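Local structure of response regulator (Helicobacter pylori, 2PLN) at residues E25-L38 with K115-I127. The protein is an orphan response regulator, present here as its receiver domain, that probably binds regulatory DNA to control transcription. Residues are numbered along the deposited sequence; the frame is centred on the assembly and turned at random.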
loop_
_atom_site.group_PDB
_atom_site.type_symbol
_atom_site.label_atom_id
_atom_site.label_comp_id
_atom_site.label_asym_id
_atom_site.label_seq_id
_atom_site.Cartn_x
_atom_site.Cartn_y
_atom_site.Cartn_z
ATOM N N GLU A 25 -16.211 7.048 7.292
ATOM C CA GLU A 25 -16.439 7.735 6.030
ATOM C C GLU A 25 -17.722 8.579 6.141
ATOM O O GLU A 25 -18.826 8.051 6.394
ATOM C CB GLU A 25 -16.545 6.710 4.901
ATOM C CG GLU A 25 -16.881 7.298 3.526
ATOM C CD GLU A 25 -15.960 8.463 3.123
ATOM O OE1 GLU A 25 -16.455 9.619 3.097
ATOM O OE2 GLU A 25 -14.742 8.238 2.846
ATOM N N LYS A 26 -17.533 9.882 5.990
ATOM C CA LYS A 26 -18.574 10.917 6.137
ATOM C C LYS A 26 -19.606 10.830 5.019
ATOM O O LYS A 26 -20.787 11.163 5.216
ATOM C CB LYS A 26 -17.864 12.281 6.084
ATOM C CG LYS A 26 -18.700 13.525 6.292
ATOM C CD LYS A 26 -17.856 14.750 5.980
ATOM C CE LYS A 26 -18.704 16.022 5.918
ATOM N NZ LYS A 26 -19.774 15.931 4.868
ATOM N N ASN A 27 -19.168 10.380 3.846
ATOM C CA ASN A 27 -20.015 10.311 2.669
ATOM C C ASN A 27 -20.770 8.985 2.630
ATOM O O ASN A 27 -20.210 7.941 2.292
ATOM C CB ASN A 27 -19.152 10.557 1.434
ATOM C CG ASN A 27 -19.918 10.493 0.128
ATOM O OD1 ASN A 27 -19.404 10.907 -0.912
ATOM N ND2 ASN A 27 -21.109 9.980 0.160
ATOM N N SER A 28 -22.055 9.008 2.993
ATOM C CA SER A 28 -22.773 7.736 3.217
ATOM C C SER A 28 -22.976 6.921 1.944
ATOM O O SER A 28 -23.010 5.686 1.981
ATOM C CB SER A 28 -24.115 7.960 3.922
ATOM O OG SER A 28 -25.035 8.559 3.031
ATOM N N VAL A 29 -23.135 7.621 0.826
ATOM C CA VAL A 29 -23.278 6.988 -0.484
ATOM C C VAL A 29 -21.991 6.240 -0.851
ATOM O O VAL A 29 -22.026 5.063 -1.229
ATOM C CB VAL A 29 -23.680 8.033 -1.553
ATOM C CG1 VAL A 29 -23.662 7.433 -2.939
ATOM C CG2 VAL A 29 -25.068 8.570 -1.223
ATOM N N LEU A 30 -20.858 6.925 -0.706
ATOM C CA LEU A 30 -19.573 6.288 -0.969
ATOM C C LEU A 30 -19.344 5.122 0.005
ATOM O O LEU A 30 -18.938 4.038 -0.419
ATOM C CB LEU A 30 -18.449 7.307 -0.857
ATOM C CG LEU A 30 -17.044 6.771 -1.078
ATOM C CD1 LEU A 30 -16.953 5.980 -2.358
ATOM C CD2 LEU A 30 -16.067 7.905 -1.053
ATOM N N GLY A 31 -19.635 5.338 1.286
ATOM C CA GLY A 31 -19.412 4.264 2.289
ATOM C C GLY A 31 -20.237 3.028 1.929
ATOM O O GLY A 31 -19.770 1.896 2.015
ATOM N N GLY A 32 -21.493 3.240 1.523
ATOM C CA GLY A 32 -22.323 2.136 1.026
ATOM C C GLY A 32 -21.756 1.369 -0.157
ATOM O O GLY A 32 -21.804 0.137 -0.198
ATOM N N GLU A 33 -21.230 2.096 -1.133
ATOM C CA GLU A 33 -20.604 1.497 -2.290
ATOM C C GLU A 33 -19.399 0.647 -1.907
ATOM O O GLU A 33 -19.224 -0.440 -2.443
ATOM C CB GLU A 33 -20.179 2.586 -3.268
ATOM C CG GLU A 33 -21.330 3.142 -4.100
ATOM C CD GLU A 33 -21.009 4.505 -4.711
ATOM O OE1 GLU A 33 -19.976 5.107 -4.360
ATOM O OE2 GLU A 33 -21.809 5.008 -5.533
ATOM N N ILE A 34 -18.621 1.109 -0.926
ATOM C CA ILE A 34 -17.441 0.317 -0.498
ATOM C C ILE A 34 -17.887 -0.942 0.255
ATOM O O ILE A 34 -17.392 -2.028 -0.011
ATOM C CB ILE A 34 -16.474 1.162 0.366
ATOM C CG1 ILE A 34 -16.020 2.428 -0.391
ATOM C CG2 ILE A 34 -15.272 0.309 0.816
ATOM C CD1 ILE A 34 -15.383 3.434 0.525
ATOM N N GLU A 35 -18.827 -0.786 1.199
ATOM C CA GLU A 35 -19.406 -1.954 1.893
ATOM C C GLU A 35 -19.926 -3.030 0.914
ATOM O O GLU A 35 -19.603 -4.226 1.058
ATOM C CB GLU A 35 -20.521 -1.524 2.827
ATOM C CG GLU A 35 -21.173 -2.715 3.503
ATOM C CD GLU A 35 -22.194 -2.300 4.536
ATOM O OE1 GLU A 35 -22.909 -3.186 5.048
ATOM O OE2 GLU A 35 -22.271 -1.105 4.839
ATOM N N LYS A 36 -20.726 -2.615 -0.069
ATOM C CA LYS A 36 -21.229 -3.553 -1.096
ATOM C C LYS A 36 -20.078 -4.237 -1.854
ATOM O O LYS A 36 -20.115 -5.443 -2.097
ATOM C CB LYS A 36 -22.178 -2.819 -2.071
ATOM C CG LYS A 36 -22.851 -3.688 -3.147
ATOM C CD LYS A 36 -23.960 -2.888 -3.901
ATOM C CE LYS A 36 -23.946 -3.118 -5.416
ATOM N NZ LYS A 36 -24.942 -2.242 -6.151
ATOM N N GLY A 37 -19.055 -3.460 -2.227
ATOM C CA GLY A 37 -17.868 -4.010 -2.892
ATOM C C GLY A 37 -17.166 -5.025 -2.020
ATOM O O GLY A 37 -16.735 -6.098 -2.482
ATOM N N LEU A 38 -17.048 -4.711 -0.735
ATOM C CA LEU A 38 -16.385 -5.650 0.175
ATOM C C LEU A 38 -17.202 -6.914 0.337
ATOM O O LEU A 38 -16.647 -8.008 0.409
ATOM C CB LEU A 38 -16.124 -5.005 1.535
ATOM C CG LEU A 38 -15.092 -3.886 1.509
ATOM C CD1 LEU A 38 -15.254 -3.084 2.825
ATOM C CD2 LEU A 38 -13.680 -4.460 1.271
ATOM N N LYS A 115 -8.159 10.014 -2.213
ATOM C CA LYS A 115 -9.520 10.070 -2.727
ATOM C C LYS A 115 -9.573 11.178 -3.778
ATOM O O LYS A 115 -8.877 12.200 -3.634
ATOM C CB LYS A 115 -10.494 10.414 -1.611
ATOM C CG LYS A 115 -10.630 9.308 -0.597
ATOM C CD LYS A 115 -11.488 9.756 0.566
ATOM C CE LYS A 115 -12.939 9.532 0.280
ATOM N NZ LYS A 115 -13.731 10.156 1.387
ATOM N N PRO A 116 -10.398 11.017 -4.809
ATOM C CA PRO A 116 -11.255 9.824 -5.054
ATOM C C PRO A 116 -10.543 8.530 -5.446
ATOM O O PRO A 116 -9.457 8.578 -6.030
ATOM C CB PRO A 116 -12.199 10.289 -6.180
ATOM C CG PRO A 116 -11.563 11.475 -6.787
ATOM C CD PRO A 116 -10.607 12.085 -5.806
ATOM N N TYR A 117 -11.151 7.380 -5.129
ATOM C CA TYR A 117 -10.572 6.058 -5.430
ATOM C C TYR A 117 -10.541 5.737 -6.934
ATOM O O TYR A 117 -11.364 6.249 -7.698
ATOM C CB TYR A 117 -11.303 4.938 -4.660
ATOM C CG TYR A 117 -11.385 5.176 -3.173
ATOM C CD1 TYR A 117 -12.597 5.510 -2.553
ATOM C CD2 TYR A 117 -10.246 5.106 -2.385
ATOM C CE1 TYR A 117 -12.662 5.751 -1.195
ATOM C CE2 TYR A 117 -10.312 5.336 -1.020
ATOM C CZ TYR A 117 -11.508 5.658 -0.428
ATOM O OH TYR A 117 -11.526 5.886 0.928
ATOM N N ARG A 118 -9.598 4.879 -7.349
ATOM C CA ARG A 118 -9.478 4.459 -8.754
ATOM C C ARG A 118 -10.777 3.801 -9.220
ATOM O O ARG A 118 -11.264 4.040 -10.340
ATOM C CB ARG A 118 -8.283 3.514 -8.952
ATOM C CG ARG A 118 -7.772 3.461 -10.389
ATOM C CD ARG A 118 -6.288 3.141 -10.547
ATOM N NE ARG A 118 -5.427 4.303 -10.303
ATOM C CZ ARG A 118 -4.747 4.516 -9.176
ATOM N NH1 ARG A 118 -4.818 3.644 -8.181
ATOM N NH2 ARG A 118 -3.986 5.596 -9.034
ATOM N N SER A 119 -11.332 2.982 -8.335
ATOM C CA SER A 119 -12.584 2.257 -8.531
ATOM C C SER A 119 -12.837 1.497 -7.252
ATOM O O SER A 119 -11.886 1.234 -6.469
ATOM C CB SER A 119 -12.527 1.293 -9.739
ATOM O OG SER A 119 -12.004 0.005 -9.460
ATOM N N ILE A 120 -14.096 1.127 -7.034
ATOM C CA ILE A 120 -14.421 0.225 -5.909
ATOM C C ILE A 120 -13.656 -1.109 -6.016
ATOM O O ILE A 120 -13.081 -1.558 -5.017
ATOM C CB ILE A 120 -15.954 0.016 -5.782
ATOM C CG1 ILE A 120 -16.652 1.332 -5.428
ATOM C CG2 ILE A 120 -16.264 -1.175 -4.841
ATOM C CD1 ILE A 120 -16.326 1.946 -4.086
ATOM N N LYS A 121 -13.601 -1.720 -7.218
ATOM C CA LYS A 121 -12.913 -2.999 -7.392
ATOM C C LYS A 121 -11.398 -2.918 -7.059
ATOM O O LYS A 121 -10.857 -3.816 -6.438
ATOM C CB LYS A 121 -13.118 -3.573 -8.819
ATOM C CG LYS A 121 -14.438 -4.354 -8.997
ATOM C CD LYS A 121 -14.517 -4.999 -10.396
ATOM C CE LYS A 121 -15.984 -5.285 -10.748
ATOM N NZ LYS A 121 -16.124 -5.871 -12.124
ATOM N N ALA A 122 -10.748 -1.847 -7.494
ATOM C CA ALA A 122 -9.331 -1.606 -7.189
ATOM C C ALA A 122 -9.136 -1.356 -5.681
ATOM O O ALA A 122 -8.156 -1.833 -5.097
ATOM C CB ALA A 122 -8.815 -0.420 -7.994
ATOM N N LEU A 123 -10.022 -0.572 -5.069
ATOM C CA LEU A 123 -9.948 -0.346 -3.621
ATOM C C LEU A 123 -10.118 -1.667 -2.844
ATOM O O LEU A 123 -9.367 -1.956 -1.911
ATOM C CB LEU A 123 -11.008 0.676 -3.189
ATOM C CG LEU A 123 -11.151 0.870 -1.677
ATOM C CD1 LEU A 123 -9.775 1.234 -1.026
ATOM C CD2 LEU A 123 -12.215 1.950 -1.453
ATOM N N VAL A 124 -11.098 -2.472 -3.252
ATOM C CA VAL A 124 -11.326 -3.778 -2.638
ATOM C C VAL A 124 -10.144 -4.739 -2.790
ATOM O O VAL A 124 -9.782 -5.455 -1.837
ATOM C CB VAL A 124 -12.675 -4.397 -3.123
ATOM C CG1 VAL A 124 -12.796 -5.841 -2.708
ATOM C CG2 VAL A 124 -13.865 -3.517 -2.619
ATOM N N ALA A 125 -9.547 -4.768 -3.979
ATOM C CA ALA A 125 -8.362 -5.574 -4.223
ATOM C C ALA A 125 -7.204 -5.155 -3.277
ATOM O O ALA A 125 -6.462 -5.996 -2.757
ATOM C CB ALA A 125 -7.939 -5.442 -5.689
ATOM N N ARG A 126 -7.061 -3.856 -3.061
ATOM C CA ARG A 126 -6.016 -3.331 -2.154
ATOM C C ARG A 126 -6.312 -3.781 -0.711
ATOM O O ARG A 126 -5.416 -4.219 -0.012
ATOM C CB ARG A 126 -5.980 -1.807 -2.213
ATOM C CG ARG A 126 -4.982 -1.089 -1.230
ATOM C CD ARG A 126 -4.896 0.401 -1.474
ATOM N NE ARG A 126 -4.405 0.669 -2.828
ATOM C CZ ARG A 126 -3.112 0.803 -3.157
ATOM N NH1 ARG A 126 -2.175 0.758 -2.202
ATOM N NH2 ARG A 126 -2.760 0.989 -4.449
ATOM N N ILE A 127 -7.572 -3.638 -0.285
ATOM C CA ILE A 127 -7.971 -4.054 1.071
ATOM C C ILE A 127 -7.730 -5.538 1.249
ATOM O O ILE A 127 -7.167 -5.952 2.262
ATOM C CB ILE A 127 -9.430 -3.660 1.364
ATOM C CG1 ILE A 127 -9.528 -2.140 1.406
ATOM C CG2 ILE A 127 -9.921 -4.257 2.699
ATOM C CD1 ILE A 127 -10.968 -1.601 1.451
HETATM O O HOH W 1 -13.632 5.900 2.529
#
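A bend at chi2 turns the Glu25 carboxylate toward Lys115, whose own chain kinks at chi3 (86°), and the two side chains come at each other from opposite directions. Lys115 NZ forms a salt bridge to Glu25 OE2 at 2.6 Å, meeting the syn side 21° out of the carboxylate plane. Glu25 OE1 uses its anti lone pair to accept from Asn27 N; with a partner on each oxygen, the carboxylate's rotation is held. A water 2.6 Å from Glu25 OE2 donates to it and joins Tyr117 OH at the ring's edge; that hydroxyl also forms a hydrogen bond with Ser92 OG. In this CheY-like receiver domain, whose parallel sheet has strand order 2-1-3-4-5, helices 28-38 and 120-127 pack on the same face, their axes 9.4 Å apart and crossing at -59°. Leu123 CD2 sits over the centre of the Tyr117 ring, 3.6 Å above its plane, and also touches Ile34, which rests on Met67 of the central strand. Ile120 CD1 meets Ile34 CG1 at 3.7 Å. Side-chain-less Gly37 admits Ile120 CG2 to 3.8 Å from its CA, and Val124 CG2 lies 3.7 Å from Gly37 C. Farther along, Leu38 CD2 reaches Ile127 CD1 at 3.9 Å, their side chains nearly perpendicular.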